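Long-range contacts in phytase (Citrobacter braakii, PDB 3ZHC), which belongs to branch 2 of the histidine phosphatase superfamily and is built around a mixed beta sheet flanked by helices: residues Thr98-Gly103 with Gly125-Cys130; Gln104-Ala109 with Tyr310-Pro315. The protein carries 2 engineered substitutions. All coordinates share one frame; numbering follows the deposited sequence.

Interaction 1 (Thr98-Gly103 with Gly125-Cys130); sequences TCPSPG and GLAPKC
A disulfide ties the loop before strand 105-109 to the turn that follows helix 113-126, at the surface of this histidine phosphatase fold. Ala127 is the first residue to leave the helix. It opens a type II beta turn that ends at Cys130, with Pro128 and Lys129 at its corners. Lys129 takes the positive phi (65°) of the second corner. A weak hydrogen bond from Cys130 N to Ala127 O, 3.3 Å, closes the turn.

The tight part of the contact is small. The Cys99 SG to Cys130 SG bond is 2.1 Å long. Each SG stands anti to its own carbonyl carbon, beside the backbone N. Next to the bridge, the Pro100 ring meets the turn with CD, which rests on Ala127 CB at 3.8 Å. Ala127 is buried.

The side chains of Thr98 and Lys129 make the loose part. Both residues are exposed, and the chain of Lys129 runs away from the opposite segment. A further tie comes from outside, from Arg85 of helix 71-90: its NH1 is hydrogen-bonded to Leu126 O and, weakly, to Thr98 O.

The bridge itself is left-handed, with a CB-SG-SG-CB torsion of -95°, and Pro100 CD packs against its Cys130 SG at 4.0 Å.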
loop_
_atom_site.group_PDB
_atom_site.type_symbol
_atom_site.label_atom_id
_atom_site.label_comp_id
_atom_site.label_asym_id
_atom_site.label_seq_id
_atom_site.Cartn_x
_atom_site.Cartn_y
_atom_site.Cartn_z
ATOM N N THR B 98 5.391 38.256 -19.086
ATOM C CA THR B 98 3.962 38.295 -18.690
ATOM C C THR B 98 3.171 37.142 -19.331
ATOM O O THR B 98 2.476 36.372 -18.618
ATOM C CB THR B 98 3.304 39.655 -19.033
ATOM O OG1 THR B 98 4.063 40.716 -18.430
ATOM C CG2 THR B 98 1.856 39.707 -18.530
ATOM N N CYS B 99 3.280 37.025 -20.659
ATOM C CA CYS B 99 2.568 35.994 -21.412
ATOM C C CYS B 99 3.515 35.140 -22.241
ATOM O O CYS B 99 4.478 35.671 -22.809
ATOM C CB CYS B 99 1.513 36.627 -22.318
ATOM S SG CYS B 99 0.051 37.224 -21.423
ATOM N N PRO B 100 3.249 33.795 -22.315
ATOM C CA PRO B 100 4.078 32.941 -23.152
ATOM C C PRO B 100 4.007 33.335 -24.625
ATOM O O PRO B 100 2.971 33.828 -25.088
ATOM C CB PRO B 100 3.469 31.540 -22.939
ATOM C CG PRO B 100 2.767 31.620 -21.669
ATOM C CD PRO B 100 2.231 32.996 -21.594
ATOM N N SER B 101 5.105 33.108 -25.347
ATOM C CA SER B 101 5.194 33.476 -26.760
ATOM C C SER B 101 4.244 32.621 -27.610
ATOM O O SER B 101 3.835 31.527 -27.177
ATOM C CB SER B 101 6.633 33.347 -27.255
ATOM O OG SER B 101 7.485 34.254 -26.556
ATOM N N PRO B 102 3.877 33.109 -28.822
ATOM C CA PRO B 102 2.955 32.319 -29.659
ATOM C C PRO B 102 3.515 30.924 -29.977
ATOM O O PRO B 102 4.733 30.772 -30.197
ATOM C CB PRO B 102 2.830 33.156 -30.931
ATOM C CG PRO B 102 3.249 34.554 -30.512
ATOM C CD PRO B 102 4.278 34.372 -29.486
ATOM N N GLY B 103 2.635 29.922 -29.986
ATOM C CA GLY B 103 3.039 28.541 -30.226
ATOM C C GLY B 103 3.809 27.856 -29.099
ATOM O O GLY B 103 4.385 26.785 -29.326
ATOM N N GLY B 125 -4.289 30.217 -13.874
ATOM C CA GLY B 125 -3.131 30.111 -13.000
ATOM C C GLY B 125 -1.817 30.269 -13.745
ATOM O O GLY B 125 -0.925 30.988 -13.286
ATOM N N LEU B 126 -1.711 29.592 -14.901
ATOM C CA LEU B 126 -0.481 29.544 -15.696
ATOM C C LEU B 126 -0.165 30.848 -16.415
ATOM O O LEU B 126 0.960 31.334 -16.350
ATOM C CB LEU B 126 -0.562 28.417 -16.760
ATOM C CG LEU B 126 0.733 28.090 -17.559
ATOM C CD1 LEU B 126 1.597 27.062 -16.824
ATOM C CD2 LEU B 126 0.406 27.615 -18.990
ATOM N N ALA B 127 -1.166 31.385 -17.107
ATOM C CA ALA B 127 -1.010 32.562 -17.951
ATOM C C ALA B 127 -2.271 33.457 -17.901
ATOM O O ALA B 127 -2.970 33.612 -18.907
ATOM C CB ALA B 127 -0.717 32.122 -19.358
ATOM N N PRO B 128 -2.562 34.048 -16.715
ATOM C CA PRO B 128 -3.757 34.911 -16.591
ATOM C C PRO B 128 -3.670 36.121 -17.503
ATOM O O PRO B 128 -2.588 36.697 -17.657
ATOM C CB PRO B 128 -3.748 35.349 -15.117
ATOM C CG PRO B 128 -2.398 35.065 -14.616
ATOM C CD PRO B 128 -1.788 33.991 -15.459
ATOM N N LYS B 129 -4.804 36.480 -18.099
ATOM C CA LYS B 129 -4.924 37.639 -18.987
ATOM C C LYS B 129 -4.096 37.513 -20.298
ATOM O O LYS B 129 -3.734 38.530 -20.887
ATOM C CB LYS B 129 -4.581 38.959 -18.222
ATOM C CG LYS B 129 -5.328 39.124 -16.890
ATOM C CD LYS B 129 -4.739 40.258 -16.072
ATOM C CE LYS B 129 -5.503 40.455 -14.775
ATOM N NZ LYS B 129 -5.465 39.246 -13.900
ATOM N N CYS B 130 -3.820 36.266 -20.733
ATOM C CA CYS B 130 -3.102 35.981 -21.997
ATOM C C CYS B 130 -4.037 35.520 -23.136
ATOM O O CYS B 130 -3.597 35.416 -24.273
ATOM C CB CYS B 130 -1.991 34.954 -21.764
ATOM S SG CYS B 130 -0.730 35.505 -20.556
#

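Interaction 2 (Gln104-Ala109 with Tyr310-Pro315); sequences QVAVIA and YGIKLP
The 305-307/312-314 beta hairpin packs its second strand against one face of the main sheet, at strand 105-109. The two short strand axes cross at 126° and approach to 8.5 Å, so the contact is made mainly by side chains. Ala106 and Ile108 point to the hairpin. The CG2 branch of Ile312 settles against the small Ala106, touching Ala106 CB at 3.7 Å. The other branch of Ile312 reaches along to the larger bump, with CD1 on Ile108 CG1 at 3.6 Å.

Ile108 in turn is met from both its branches. Its CG2 methyl lies over one face of the Tyr310 ring, 4.0 Å from the centroid and offset toward the rim, a CH-pi contact. Ile108 CD1 sits by Tyr310 CD2 at 4.0 Å. Tyr310 OH is hydrogen-bonded to Asp144 OD2. Gly311, with positive phi, and Ile312 form a G1 bulge facing Glu307.

Strand 105-109 pairs with strands 134-135 and 318-323. His135 of the former also touches Tyr310 and Ile312, while Val107 and Ala109 turn the opposite way, onto helix 113-126.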
loop_
_atom_site.group_PDB
_atom_site.type_symbol
_atom_site.label_atom_id
_atom_site.label_comp_id
_atom_site.label_asym_id
_atom_site.label_seq_id
_atom_site.Cartn_x
_atom_site.Cartn_y
_atom_site.Cartn_z
ATOM N N GLN B 104 3.829 28.450 -27.896
ATOM C CA GLN B 104 4.510 27.842 -26.721
ATOM C C GLN B 104 3.570 27.013 -25.845
ATOM O O GLN B 104 3.985 25.991 -25.288
ATOM C CB GLN B 104 5.177 28.910 -25.850
ATOM C CG GLN B 104 6.428 29.541 -26.451
ATOM C CD GLN B 104 7.653 28.629 -26.342
ATOM O OE1 GLN B 104 8.461 28.775 -25.415
ATOM N NE2 GLN B 104 7.788 27.668 -27.285
ATOM N N VAL B 105 2.320 27.465 -25.719
ATOM C CA VAL B 105 1.331 26.805 -24.885
ATOM C C VAL B 105 0.090 26.502 -25.705
ATOM O O VAL B 105 -0.395 27.355 -26.432
ATOM C CB VAL B 105 0.958 27.660 -23.637
ATOM C CG1 VAL B 105 -0.101 26.951 -22.778
ATOM C CG2 VAL B 105 2.192 27.953 -22.797
ATOM N N ALA B 106 -0.395 25.266 -25.582
ATOM C CA ALA B 106 -1.632 24.818 -26.206
ATOM C C ALA B 106 -2.423 23.992 -25.178
ATOM O O ALA B 106 -1.834 23.279 -24.368
ATOM C CB ALA B 106 -1.350 24.015 -27.438
ATOM N N VAL B 107 -3.749 24.104 -25.213
ATOM C CA VAL B 107 -4.630 23.349 -24.304
ATOM C C VAL B 107 -5.717 22.614 -25.090
ATOM O O VAL B 107 -6.333 23.188 -25.979
ATOM C CB VAL B 107 -5.265 24.262 -23.238
ATOM C CG1 VAL B 107 -6.311 23.485 -22.383
ATOM C CG2 VAL B 107 -4.189 24.855 -22.359
ATOM N N ILE B 108 -5.918 21.338 -24.747
ATOM C CA ILE B 108 -6.981 20.500 -25.296
ATOM C C ILE B 108 -7.867 20.046 -24.148
ATOM O O ILE B 108 -7.363 19.650 -23.101
ATOM C CB ILE B 108 -6.431 19.247 -25.975
ATOM C CG1 ILE B 108 -5.565 19.617 -27.190
ATOM C CG2 ILE B 108 -7.582 18.313 -26.395
ATOM C CD1 ILE B 108 -4.808 18.452 -27.758
ATOM N N ALA B 109 -9.182 20.100 -24.351
ATOM C CA ALA B 109 -10.147 19.643 -23.365
ATOM C C ALA B 109 -11.190 18.748 -24.010
ATOM O O ALA B 109 -11.544 18.927 -25.209
ATOM C CB ALA B 109 -10.823 20.842 -22.677
ATOM N N TYR B 310 -7.908 19.649 -33.950
ATOM C CA TYR B 310 -8.016 20.894 -33.160
ATOM C C TYR B 310 -7.359 22.117 -33.847
ATOM O O TYR B 310 -7.734 23.243 -33.558
ATOM C CB TYR B 310 -7.402 20.697 -31.757
ATOM C CG TYR B 310 -7.936 19.476 -31.028
ATOM C CD1 TYR B 310 -9.181 19.497 -30.398
ATOM C CD2 TYR B 310 -7.193 18.290 -30.976
ATOM C CE1 TYR B 310 -9.683 18.344 -29.718
ATOM C CE2 TYR B 310 -7.677 17.142 -30.308
ATOM C CZ TYR B 310 -8.913 17.177 -29.687
ATOM O OH TYR B 310 -9.361 16.069 -29.049
ATOM N N GLY B 311 -6.392 21.890 -34.743
ATOM C CA GLY B 311 -5.672 22.985 -35.422
ATOM C C GLY B 311 -4.574 23.576 -34.544
ATOM O O GLY B 311 -4.421 24.799 -34.479
ATOM N N ILE B 312 -3.821 22.702 -33.867
ATOM C CA ILE B 312 -2.709 23.100 -33.009
ATOM C C ILE B 312 -1.427 22.851 -33.773
ATOM O O ILE B 312 -1.237 21.777 -34.323
ATOM C CB ILE B 312 -2.705 22.319 -31.653
ATOM C CG1 ILE B 312 -3.945 22.682 -30.824
ATOM C CG2 ILE B 312 -1.435 22.603 -30.851
ATOM C CD1 ILE B 312 -4.093 21.885 -29.555
ATOM N N LYS B 313 -0.548 23.850 -33.811
ATOM C CA LYS B 313 0.740 23.710 -34.469
ATOM C C LYS B 313 1.722 23.154 -33.459
ATOM O O LYS B 313 2.223 23.889 -32.607
ATOM C CB LYS B 313 1.228 25.051 -35.031
ATOM C CG LYS B 313 0.325 25.634 -36.166
ATOM C CD LYS B 313 0.394 24.804 -37.459
ATOM C CE LYS B 313 -0.332 25.504 -38.634
ATOM N NZ LYS B 313 -0.360 24.633 -39.868
ATOM N N LEU B 314 1.982 21.841 -33.546
ATOM C CA LEU B 314 2.973 21.178 -32.693
ATOM C C LEU B 314 4.332 21.335 -33.387
ATOM O O LEU B 314 4.381 21.432 -34.607
ATOM C CB LEU B 314 2.621 19.698 -32.472
ATOM C CG LEU B 314 1.345 19.363 -31.657
ATOM C CD1 LEU B 314 1.057 17.868 -31.657
ATOM C CD2 LEU B 314 1.430 19.892 -30.206
ATOM N N PRO B 315 5.447 21.361 -32.624
ATOM C CA PRO B 315 5.576 21.225 -31.179
ATOM C C PRO B 315 5.233 22.505 -30.397
ATOM O O PRO B 315 5.154 23.598 -30.962
ATOM C CB PRO B 315 7.057 20.900 -31.003
ATOM C CG PRO B 315 7.717 21.695 -32.072
ATOM C CD PRO B 315 6.759 21.611 -33.252
#

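Overall arrangement
Both contacts hold the neighbourhood of strand 105-109, but at different depths. Interaction 1 is a surface contact and joins the loop leading into the strand with the end of helix 113-126. Interaction 2 is buried and covers the sheet face turned away from that helix. The chemistry follows: a covalent bridge with a little proline and alanine packing at the surface, but aliphatic side chains and one aromatic ring in the buried contact. The two meet at Val105, whose CG2 touches Pro100 CB at 3.8 Å and whose CG1 touches Leu126 CD2 at 3.9 Å. Their centres are about 13 Å apart.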